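Local structure of JamJ (Lyngbya majuscula, 5DOZ) at residues T75-I84 with D98-F109; L120-K128 with W292-K302. The protein binds NADPH and, as the enoyl reductase of a polyketide synthase, probably catalyses the reductive cyclopropane-forming step of its pathway. All coordinates share one frame; numbering follows the deposited sequence.

Interaction 1. Residues T75-I84 with D98-F109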
loop_
_atom_site.group_PDB
_atom_site.type_symbol
_atom_site.label_atom_id
_atom_site.label_comp_id
_atom_site.label_asym_id
_atom_site.label_seq_id
_atom_site.Cartn_x
_atom_site.Cartn_y
_atom_site.Cartn_z
ATOM N N THR A 75 15.335 -7.933 5.256
ATOM C CA THR A 75 14.419 -8.861 4.602
ATOM C C THR A 75 13.429 -8.040 3.780
ATOM O O THR A 75 13.399 -6.810 3.873
ATOM C CB THR A 75 13.671 -9.758 5.616
ATOM O OG1 THR A 75 12.995 -8.940 6.580
ATOM C CG2 THR A 75 14.640 -10.713 6.334
ATOM N N PHE A 76 12.634 -8.718 2.964
ATOM C CA PHE A 76 11.729 -8.051 2.039
ATOM C C PHE A 76 10.330 -8.637 2.158
ATOM O O PHE A 76 10.180 -9.825 2.431
ATOM C CB PHE A 76 12.250 -8.205 0.600
ATOM C CG PHE A 76 13.608 -7.589 0.370
ATOM C CD1 PHE A 76 14.773 -8.338 0.556
ATOM C CD2 PHE A 76 13.728 -6.265 -0.037
ATOM C CE1 PHE A 76 16.023 -7.776 0.343
ATOM C CE2 PHE A 76 14.974 -5.696 -0.251
ATOM C CZ PHE A 76 16.124 -6.455 -0.062
ATOM N N GLY A 77 9.314 -7.797 1.960
ATOM C CA GLY A 77 7.922 -8.253 1.893
ATOM C C GLY A 77 7.049 -7.761 3.029
ATOM O O GLY A 77 7.230 -8.166 4.178
ATOM N N PHE A 78 6.078 -6.913 2.694
ATOM C CA PHE A 78 5.258 -6.199 3.686
ATOM C C PHE A 78 3.846 -6.765 3.833
ATOM O O PHE A 78 3.092 -6.361 4.724
ATOM C CB PHE A 78 5.167 -4.708 3.324
ATOM C CG PHE A 78 6.451 -3.951 3.514
ATOM C CD1 PHE A 78 6.824 -3.491 4.776
ATOM C CD2 PHE A 78 7.273 -3.670 2.431
ATOM C CE1 PHE A 78 8.004 -2.785 4.955
ATOM C CE2 PHE A 78 8.452 -2.961 2.601
ATOM C CZ PHE A 78 8.823 -2.521 3.865
ATOM N N GLU A 79 3.500 -7.697 2.951
ATOM C CA GLU A 79 2.176 -8.304 2.893
ATOM C C GLU A 79 2.272 -9.583 2.059
ATOM O O GLU A 79 3.233 -9.757 1.309
ATOM C CB GLU A 79 1.172 -7.339 2.249
ATOM C CG GLU A 79 1.685 -6.710 0.961
ATOM C CD GLU A 79 0.653 -5.883 0.220
ATOM O OE1 GLU A 79 -0.562 -6.114 0.407
ATOM O OE2 GLU A 79 1.065 -4.992 -0.564
ATOM N N ALA A 80 1.269 -10.456 2.174
ATOM C CA ALA A 80 1.226 -11.711 1.413
ATOM C C ALA A 80 -0.125 -12.406 1.544
ATOM O O ALA A 80 -1.003 -11.967 2.280
ATOM C CB ALA A 80 2.336 -12.654 1.870
ATOM N N VAL A 81 -0.281 -13.498 0.811
ATOM C CA VAL A 81 -1.367 -14.432 1.049
ATOM C C VAL A 81 -0.721 -15.799 1.260
ATOM O O VAL A 81 0.394 -16.035 0.796
ATOM C CB VAL A 81 -2.389 -14.443 -0.113
ATOM C CG1 VAL A 81 -1.766 -14.983 -1.394
ATOM C CG2 VAL A 81 -3.628 -15.247 0.266
ATOM N N GLY A 82 -1.400 -16.682 1.986
ATOM C CA GLY A 82 -0.887 -18.021 2.205
ATOM C C GLY A 82 -1.797 -18.880 3.054
ATOM O O GLY A 82 -2.993 -18.613 3.170
ATOM N N VAL A 83 -1.218 -19.915 3.650
ATOM C CA VAL A 83 -1.983 -20.886 4.418
ATOM C C VAL A 83 -1.283 -21.153 5.748
ATOM O O VAL A 83 -0.066 -21.332 5.805
ATOM C CB VAL A 83 -2.267 -22.182 3.597
ATOM C CG1 VAL A 83 -0.977 -22.830 3.100
ATOM C CG2 VAL A 83 -3.107 -23.176 4.392
ATOM N N ILE A 84 -2.070 -21.140 6.817
ATOM C CA ILE A 84 -1.569 -21.410 8.159
ATOM C C ILE A 84 -1.114 -22.870 8.289
ATOM O O ILE A 84 -1.863 -23.802 7.981
ATOM C CB ILE A 84 -2.635 -21.050 9.220
ATOM C CG1 ILE A 84 -2.936 -19.539 9.172
ATOM C CG2 ILE A 84 -2.194 -21.495 10.610
ATOM C CD1 ILE A 84 -3.945 -19.059 10.196
ATOM N N ASP A 98 -6.279 -22.543 7.571
ATOM C CA ASP A 98 -6.913 -21.244 7.327
ATOM C C ASP A 98 -6.160 -20.481 6.239
ATOM O O ASP A 98 -4.945 -20.292 6.327
ATOM C CB ASP A 98 -6.966 -20.394 8.606
ATOM C CG ASP A 98 -8.039 -20.851 9.590
ATOM O OD1 ASP A 98 -8.985 -21.570 9.191
ATOM O OD2 ASP A 98 -7.943 -20.469 10.781
ATOM N N GLU A 99 -6.887 -20.063 5.209
ATOM C CA GLU A 99 -6.305 -19.271 4.136
ATOM C C GLU A 99 -6.399 -17.801 4.498
ATOM O O GLU A 99 -7.490 -17.268 4.718
ATOM C CB GLU A 99 -6.983 -19.567 2.800
ATOM C CG GLU A 99 -6.464 -20.840 2.148
ATOM C CD GLU A 99 -7.184 -21.188 0.859
ATOM O OE1 GLU A 99 -6.583 -21.898 0.025
ATOM O OE2 GLU A 99 -8.344 -20.755 0.676
ATOM N N VAL A 100 -5.237 -17.159 4.575
ATOM C CA VAL A 100 -5.126 -15.846 5.188
ATOM C C VAL A 100 -4.351 -14.875 4.314
ATOM O O VAL A 100 -3.538 -15.279 3.479
ATOM C CB VAL A 100 -4.471 -15.919 6.598
ATOM C CG1 VAL A 100 -5.327 -16.741 7.560
ATOM C CG2 VAL A 100 -3.062 -16.500 6.530
ATOM N N MET A 101 -4.638 -13.592 4.497
ATOM C CA MET A 101 -3.792 -12.538 3.987
ATOM C C MET A 101 -2.910 -12.056 5.133
ATOM O O MET A 101 -3.366 -11.958 6.280
ATOM C CB MET A 101 -4.639 -11.390 3.439
ATOM C CG MET A 101 -5.511 -11.781 2.251
ATOM S SD MET A 101 -6.753 -10.533 1.887
ATOM C CE MET A 101 -7.906 -10.795 3.217
ATOM N N VAL A 102 -1.642 -11.788 4.830
ATOM C CA VAL A 102 -0.737 -11.207 5.809
ATOM C C VAL A 102 -0.643 -9.714 5.534
ATOM O O VAL A 102 -0.615 -9.296 4.381
ATOM C CB VAL A 102 0.679 -11.826 5.755
ATOM C CG1 VAL A 102 1.549 -11.243 6.860
ATOM C CG2 VAL A 102 0.625 -13.344 5.869
ATOM N N ILE A 103 -0.621 -8.915 6.598
ATOM C CA ILE A 103 -0.463 -7.466 6.482
ATOM C C ILE A 103 0.531 -6.969 7.528
ATOM O O ILE A 103 0.367 -7.218 8.723
ATOM C CB ILE A 103 -1.799 -6.697 6.665
ATOM C CG1 ILE A 103 -2.992 -7.458 6.068
ATOM C CG2 ILE A 103 -1.703 -5.299 6.066
ATOM C CD1 ILE A 103 -3.858 -8.149 7.098
ATOM N N GLY A 104 1.571 -6.286 7.064
ATOM C CA GLY A 104 2.443 -5.518 7.941
ATOM C C GLY A 104 3.632 -6.243 8.537
ATOM O O GLY A 104 4.210 -5.781 9.519
ATOM N N CYS A 105 3.993 -7.381 7.948
ATOM C CA CYS A 105 5.221 -8.080 8.299
ATOM C C CYS A 105 6.379 -7.437 7.532
ATOM O O CYS A 105 6.159 -6.531 6.728
ATOM C CB CYS A 105 5.097 -9.555 7.935
ATOM S SG CYS A 105 4.776 -9.841 6.181
ATOM N N HIS A 106 7.603 -7.897 7.783
ATOM C CA HIS A 106 8.782 -7.359 7.093
ATOM C C HIS A 106 9.530 -8.396 6.253
ATOM O O HIS A 106 10.486 -8.059 5.553
ATOM C CB HIS A 106 9.749 -6.708 8.088
ATOM C CG HIS A 106 9.130 -5.622 8.911
ATOM N ND1 HIS A 106 8.659 -4.448 8.361
ATOM C CD2 HIS A 106 8.905 -5.531 10.244
ATOM C CE1 HIS A 106 8.171 -3.680 9.321
ATOM N NE2 HIS A 106 8.310 -4.314 10.473
ATOM N N ASP A 107 9.081 -9.646 6.304
ATOM C CA ASP A 107 9.794 -10.739 5.648
ATOM C C ASP A 107 8.895 -11.669 4.834
ATOM O O ASP A 107 9.103 -12.886 4.826
ATOM C CB ASP A 107 10.599 -11.543 6.685
ATOM C CG ASP A 107 9.749 -12.023 7.846
ATOM O OD1 ASP A 107 8.520 -11.769 7.853
ATOM O OD2 ASP A 107 10.315 -12.660 8.760
ATOM N N ALA A 108 7.915 -11.100 4.135
ATOM C CA ALA A 108 6.961 -11.900 3.366
ATOM C C ALA A 108 7.618 -12.689 2.228
ATOM O O ALA A 108 7.125 -13.760 1.850
ATOM C CB ALA A 108 5.820 -11.039 2.839
ATOM N N PHE A 109 8.726 -12.165 1.695
ATOM C CA PHE A 109 9.502 -12.879 0.673
ATOM C C PHE A 109 10.366 -13.979 1.297
ATOM O O PHE A 109 11.598 -13.951 1.236
ATOM C CB PHE A 109 10.342 -11.913 -0.178
ATOM C CG PHE A 109 9.548 -11.163 -1.221
ATOM C CD1 PHE A 109 8.964 -11.838 -2.297
ATOM C CD2 PHE A 109 9.405 -9.776 -1.145
ATOM C CE1 PHE A 109 8.243 -11.145 -3.266
ATOM C CE2 PHE A 109 8.685 -9.076 -2.111
ATOM C CZ PHE A 109 8.105 -9.760 -3.171
HETATM O O HOH W 1 11.200 -5.449 4.848
HETATM O O HOH W 2 12.979 -11.498 2.731
#
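Strands 79-84 and 99-103 pair antiparallel, their axes 4.4 Å apart at 161°, with Ala80-Val102 and Gly82-Val100 as the hydrogen-bonded pairs and Glu79-Ile103, Val81-Met101 and Val83-Glu99 as the non-hydrogen-bonded ones. On the face that carries Ala80 and Val102, the methyl of Ala108 folds back to within 4.0 Å of Ala80 CB. Farther along this side Ile84 crosses Val100 at about a right angle, its CD1 lying 3.8 Å from Val100 CG1.

Beyond the strands, Phe78 O accepts from Gly104 N, Gly77 O from Ala108 N and Phe76 O from Phe109 N, so three successive carbonyls fasten the loop. Gly77 comes so close to Ala108 and Phe109 that a CB there would collide with both. Phe109 turns the edge of its ring to the backbone of Phe76, CD2 reaching Phe76 CB at 3.7 Å, while Phe78 CE1 meets the His106 ring in its plane, 3.8 Å from ND1. Thr75 OG1, lodged between its backbone N and carbonyl carbon (chi1 55°), donates to His106 O at 2.9 Å from above the carbonyl plane. The carboxylate of Glu79 forms a salt bridge with Arg332 and accepts hydrogen bonds from Asn47 and the backbone N of Ile137. Backbone bonds thus hold this antiparallel hairpin of the GroES-like domain, and Glu79, its side chain about 7 Å from NADPH, ties the hairpin's start to its surroundings.

Interaction 2. Residues L120-K128 with W292-K302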
loop_
_atom_site.group_PDB
_atom_site.type_symbol
_atom_site.label_atom_id
_atom_site.label_comp_id
_atom_site.label_asym_id
_atom_site.label_seq_id
_atom_site.Cartn_x
_atom_site.Cartn_y
_atom_site.Cartn_z
ATOM N N LEU A 120 -2.927 -10.973 10.686
ATOM C CA LEU A 120 -3.627 -11.860 9.755
ATOM C C LEU A 120 -5.112 -11.542 9.651
ATOM O O LEU A 120 -5.766 -11.243 10.647
ATOM C CB LEU A 120 -3.467 -13.324 10.189
ATOM C CG LEU A 120 -2.067 -13.917 10.382
ATOM C CD1 LEU A 120 -2.196 -15.324 10.940
ATOM C CD2 LEU A 120 -1.286 -13.937 9.076
ATOM N N VAL A 121 -5.642 -11.616 8.437
ATOM C CA VAL A 121 -7.087 -11.559 8.242
ATOM C C VAL A 121 -7.505 -12.721 7.350
ATOM O O VAL A 121 -6.678 -13.283 6.628
ATOM C CB VAL A 121 -7.573 -10.197 7.668
ATOM C CG1 VAL A 121 -7.289 -9.061 8.639
ATOM C CG2 VAL A 121 -6.948 -9.906 6.313
ATOM N N ALA A 122 -8.780 -13.091 7.422
ATOM C CA ALA A 122 -9.320 -14.172 6.598
ATOM C C ALA A 122 -9.391 -13.751 5.141
ATOM O O ALA A 122 -9.788 -12.625 4.836
ATOM C CB ALA A 122 -10.700 -14.580 7.096
ATOM N N LYS A 123 -8.992 -14.649 4.245
ATOM C CA LYS A 123 -9.193 -14.430 2.819
ATOM C C LYS A 123 -10.681 -14.566 2.490
ATOM O O LYS A 123 -11.338 -15.495 2.972
ATOM C CB LYS A 123 -8.383 -15.430 1.985
ATOM C CG LYS A 123 -8.374 -15.117 0.490
ATOM C CD LYS A 123 -7.761 -16.228 -0.349
ATOM C CE LYS A 123 -8.824 -17.141 -0.948
ATOM N NZ LYS A 123 -9.439 -18.063 0.045
ATOM N N PRO A 124 -11.221 -13.631 1.682
ATOM C CA PRO A 124 -12.579 -13.788 1.152
ATOM C C PRO A 124 -12.650 -15.032 0.273
ATOM O O PRO A 124 -11.934 -15.124 -0.724
ATOM C CB PRO A 124 -12.779 -12.525 0.309
ATOM C CG PRO A 124 -11.776 -11.553 0.815
ATOM C CD PRO A 124 -10.597 -12.378 1.224
ATOM N N ALA A 125 -13.505 -15.977 0.656
ATOM C CA ALA A 125 -13.543 -17.317 0.059
ATOM C C ALA A 125 -13.886 -17.335 -1.426
ATOM O O ALA A 125 -13.484 -18.254 -2.143
ATOM C CB ALA A 125 -14.501 -18.213 0.837
ATOM N N ASN A 126 -14.624 -16.325 -1.884
ATOM C CA ASN A 126 -14.996 -16.210 -3.297
ATOM C C ASN A 126 -13.850 -15.748 -4.211
ATOM O O ASN A 126 -13.985 -15.773 -5.437
ATOM C CB ASN A 126 -16.205 -15.282 -3.457
ATOM C CG ASN A 126 -15.896 -13.855 -3.051
ATOM O OD1 ASN A 126 -15.487 -13.590 -1.914
ATOM N ND2 ASN A 126 -16.075 -12.925 -3.981
ATOM N N LEU A 127 -12.731 -15.333 -3.617
ATOM C CA LEU A 127 -11.566 -14.870 -4.380
ATOM C C LEU A 127 -10.476 -15.930 -4.498
ATOM O O LEU A 127 -10.382 -16.831 -3.663
ATOM C CB LEU A 127 -10.970 -13.607 -3.747
ATOM C CG LEU A 127 -11.784 -12.311 -3.785
ATOM C CD1 LEU A 127 -11.097 -11.246 -2.950
ATOM C CD2 LEU A 127 -11.991 -11.819 -5.210
ATOM N N LYS A 128 -9.659 -15.812 -5.543
ATOM C CA LYS A 128 -8.464 -16.634 -5.698
ATOM C C LYS A 128 -7.348 -16.059 -4.837
ATOM O O LYS A 128 -7.334 -14.856 -4.565
ATOM C CB LYS A 128 -8.012 -16.657 -7.162
ATOM C CG LYS A 128 -8.920 -17.422 -8.114
ATOM C CD LYS A 128 -8.321 -17.448 -9.516
ATOM C CE LYS A 128 -9.078 -18.388 -10.445
ATOM N NZ LYS A 128 -10.357 -17.795 -10.931
ATOM N N TRP A 292 -10.646 -4.473 8.255
ATOM C CA TRP A 292 -11.079 -5.628 7.473
ATOM C C TRP A 292 -12.546 -5.970 7.692
ATOM O O TRP A 292 -13.241 -6.341 6.749
ATOM C CB TRP A 292 -10.196 -6.849 7.739
ATOM C CG TRP A 292 -10.516 -7.994 6.835
ATOM C CD1 TRP A 292 -10.897 -9.247 7.205
ATOM C CD2 TRP A 292 -10.518 -7.978 5.400
ATOM N NE1 TRP A 292 -11.117 -10.023 6.092
ATOM C CE2 TRP A 292 -10.895 -9.266 4.971
ATOM C CE3 TRP A 292 -10.235 -6.998 4.434
ATOM C CZ2 TRP A 292 -10.993 -9.606 3.617
ATOM C CZ3 TRP A 292 -10.332 -7.335 3.088
ATOM C CH2 TRP A 292 -10.706 -8.628 2.693
ATOM N N LYS A 293 -13.001 -5.853 8.939
ATOM C CA LYS A 293 -14.414 -6.004 9.285
ATOM C C LYS A 293 -15.301 -5.037 8.499
ATOM O O LYS A 293 -16.471 -5.326 8.242
ATOM C CB LYS A 293 -14.626 -5.768 10.778
ATOM C CG LYS A 293 -14.768 -7.030 11.611
ATOM C CD LYS A 293 -15.448 -6.723 12.938
ATOM C CE LYS A 293 -16.912 -6.349 12.733
ATOM N NZ LYS A 293 -17.482 -5.615 13.895
ATOM N N LYS A 294 -14.740 -3.888 8.133
ATOM C CA LYS A 294 -15.482 -2.866 7.403
ATOM C C LYS A 294 -15.286 -3.004 5.897
ATOM O O LYS A 294 -15.848 -2.225 5.126
ATOM C CB LYS A 294 -15.093 -1.456 7.880
ATOM C CG LYS A 294 -15.023 -1.307 9.399
ATOM C CD LYS A 294 -15.615 0.008 9.883
ATOM C CE LYS A 294 -15.162 0.357 11.297
ATOM N NZ LYS A 294 -13.790 0.947 11.300
ATOM N N LEU A 295 -14.501 -4.000 5.481
ATOM C CA LEU A 295 -14.183 -4.195 4.063
ATOM C C LEU A 295 -14.595 -5.537 3.473
ATOM O O LEU A 295 -14.948 -5.597 2.293
ATOM C CB LEU A 295 -12.688 -3.964 3.791
ATOM C CG LEU A 295 -12.145 -2.538 3.644
ATOM C CD1 LEU A 295 -10.656 -2.587 3.325
ATOM C CD2 LEU A 295 -12.882 -1.734 2.582
ATOM N N ILE A 296 -14.542 -6.604 4.274
ATOM C CA ILE A 296 -14.736 -7.971 3.758
ATOM C C ILE A 296 -16.090 -8.185 3.070
ATOM O O ILE A 296 -16.171 -8.910 2.079
ATOM C CB ILE A 296 -14.481 -9.079 4.824
ATOM C CG1 ILE A 296 -14.416 -10.466 4.151
ATOM C CG2 ILE A 296 -15.530 -9.037 5.933
ATOM C CD1 ILE A 296 -13.956 -11.611 5.034
ATOM N N GLN A 297 -17.135 -7.551 3.592
ATOM C CA GLN A 297 -18.483 -7.718 3.055
ATOM C C GLN A 297 -18.624 -7.098 1.663
ATOM O O GLN A 297 -19.352 -7.621 0.829
ATOM C CB GLN A 297 -19.531 -7.161 4.024
ATOM C CG GLN A 297 -19.656 -7.971 5.311
ATOM C CD GLN A 297 -20.180 -7.170 6.494
ATOM O OE1 GLN A 297 -20.420 -5.964 6.398
ATOM N NE2 GLN A 297 -20.358 -7.845 7.623
ATOM N N CYS A 298 -17.907 -6.001 1.421
ATOM C CA CYS A 298 -17.857 -5.373 0.101
ATOM C C CYS A 298 -17.239 -6.309 -0.958
ATOM O O CYS A 298 -17.739 -6.397 -2.083
ATOM C CB CYS A 298 -17.081 -4.051 0.155
ATOM S SG CYS A 298 -17.372 -3.011 1.612
ATOM N N PHE A 299 -16.162 -7.001 -0.588
ATOM C CA PHE A 299 -15.512 -7.975 -1.472
ATOM C C PHE A 299 -16.369 -9.229 -1.638
ATOM O O PHE A 299 -16.390 -9.837 -2.713
ATOM C CB PHE A 299 -14.105 -8.344 -0.972
ATOM C CG PHE A 299 -13.076 -7.257 -1.180
ATOM C CD1 PHE A 299 -12.535 -7.016 -2.443
ATOM C CD2 PHE A 299 -12.638 -6.478 -0.109
ATOM C CE1 PHE A 299 -11.590 -6.014 -2.635
ATOM C CE2 PHE A 299 -11.692 -5.477 -0.293
ATOM C CZ PHE A 299 -11.167 -5.245 -1.558
ATOM N N GLU A 300 -17.076 -9.599 -0.572
ATOM C CA GLU A 300 -18.012 -10.724 -0.596
ATOM C C GLU A 300 -19.183 -10.475 -1.550
ATOM O O GLU A 300 -19.561 -11.356 -2.323
ATOM C CB GLU A 300 -18.523 -11.033 0.815
ATOM C CG GLU A 300 -17.545 -11.848 1.654
ATOM C CD GLU A 300 -17.978 -12.022 3.103
ATOM O OE1 GLU A 300 -19.082 -11.571 3.473
ATOM O OE2 GLU A 300 -17.200 -12.613 3.883
ATOM N N ASN A 301 -19.734 -9.264 -1.499
ATOM C CA ASN A 301 -20.858 -8.880 -2.348
ATOM C C ASN A 301 -20.420 -8.324 -3.707
ATOM O O ASN A 301 -21.232 -7.765 -4.448
ATOM C CB ASN A 301 -21.749 -7.871 -1.613
ATOM C CG ASN A 301 -22.184 -8.359 -0.239
ATOM O OD1 ASN A 301 -21.939 -9.508 0.143
ATOM N ND2 ASN A 301 -22.833 -7.482 0.515
ATOM N N LYS A 302 -19.129 -8.484 -4.009
ATOM C CA LYS A 302 -18.488 -8.023 -5.253
ATOM C C LYS A 302 -18.759 -6.558 -5.586
ATOM O O LYS A 302 -18.939 -6.186 -6.751
ATOM C CB LYS A 302 -18.828 -8.952 -6.430
ATOM C CG LYS A 302 -18.161 -10.319 -6.345
ATOM C CD LYS A 302 -18.426 -11.162 -7.585
ATOM C CE LYS A 302 -17.488 -12.365 -7.621
ATOM N NZ LYS A 302 -17.695 -13.241 -8.807
#
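Trp292 lies against Val121, reaching the strand with CG anti to its own backbone N (chi1 -173°). Its CB touches Val121 CG1 at 3.8 Å, and CG meets CB and CG1 of the same valine. At CD1 the approach tightens to 3.5 Å from Val121 CB, which sits over the face of the five-membered ring in a CH-pi contact. NE1 comes next, 3.2 Å from Ala122 O. The far rim ends at Pro124, whose CG lies in the ring plane, 3.5 Å from CZ2 and almost as near CH2. Ile296 CB rests on the opposite face, offset toward the rim, so that the indole lies between strand 120-122 and helix 296-300. With an alanine here, Val121 would probably lose its aromatic partner and a gap open between it, Pro124 and Ile296. Farther out, Asn126 ND2 makes a weak hydrogen bond to Phe299 O at 3.4 Å, in a helix closed by a Schellman motif at Lys302. The contact sets helices 287-293 and 296-300 against strand 120-122 and the type I turn that follows it, with Met101 of strand 99-103 packing on Trp292 and Phe139 of helix 136-149 edge-to-face with Phe299.

How the interactions relate
From the N terminus, interaction 1 comes first and closes a short loop of 13 residues, forming the hairpin of strands 79-87 and 99-103 within the GroES-like part of the chain. Interaction 2 opens only afterwards, so the two stand in series, neither nesting nor crossing; its 163 intervening residues include the parallel six-stranded sheet of the nucleotide-binding Rossmann part. The two meet because strands 99-103 and 120-122 are neighbours: Met101 N lies 3.0 Å from Val121 O, a probable hydrogen bond, and Glu99 OE2 makes a salt bridge to Lys123 NZ. Together they tie the hairpin through strand 120-122 to helices 287-293 and 296-300.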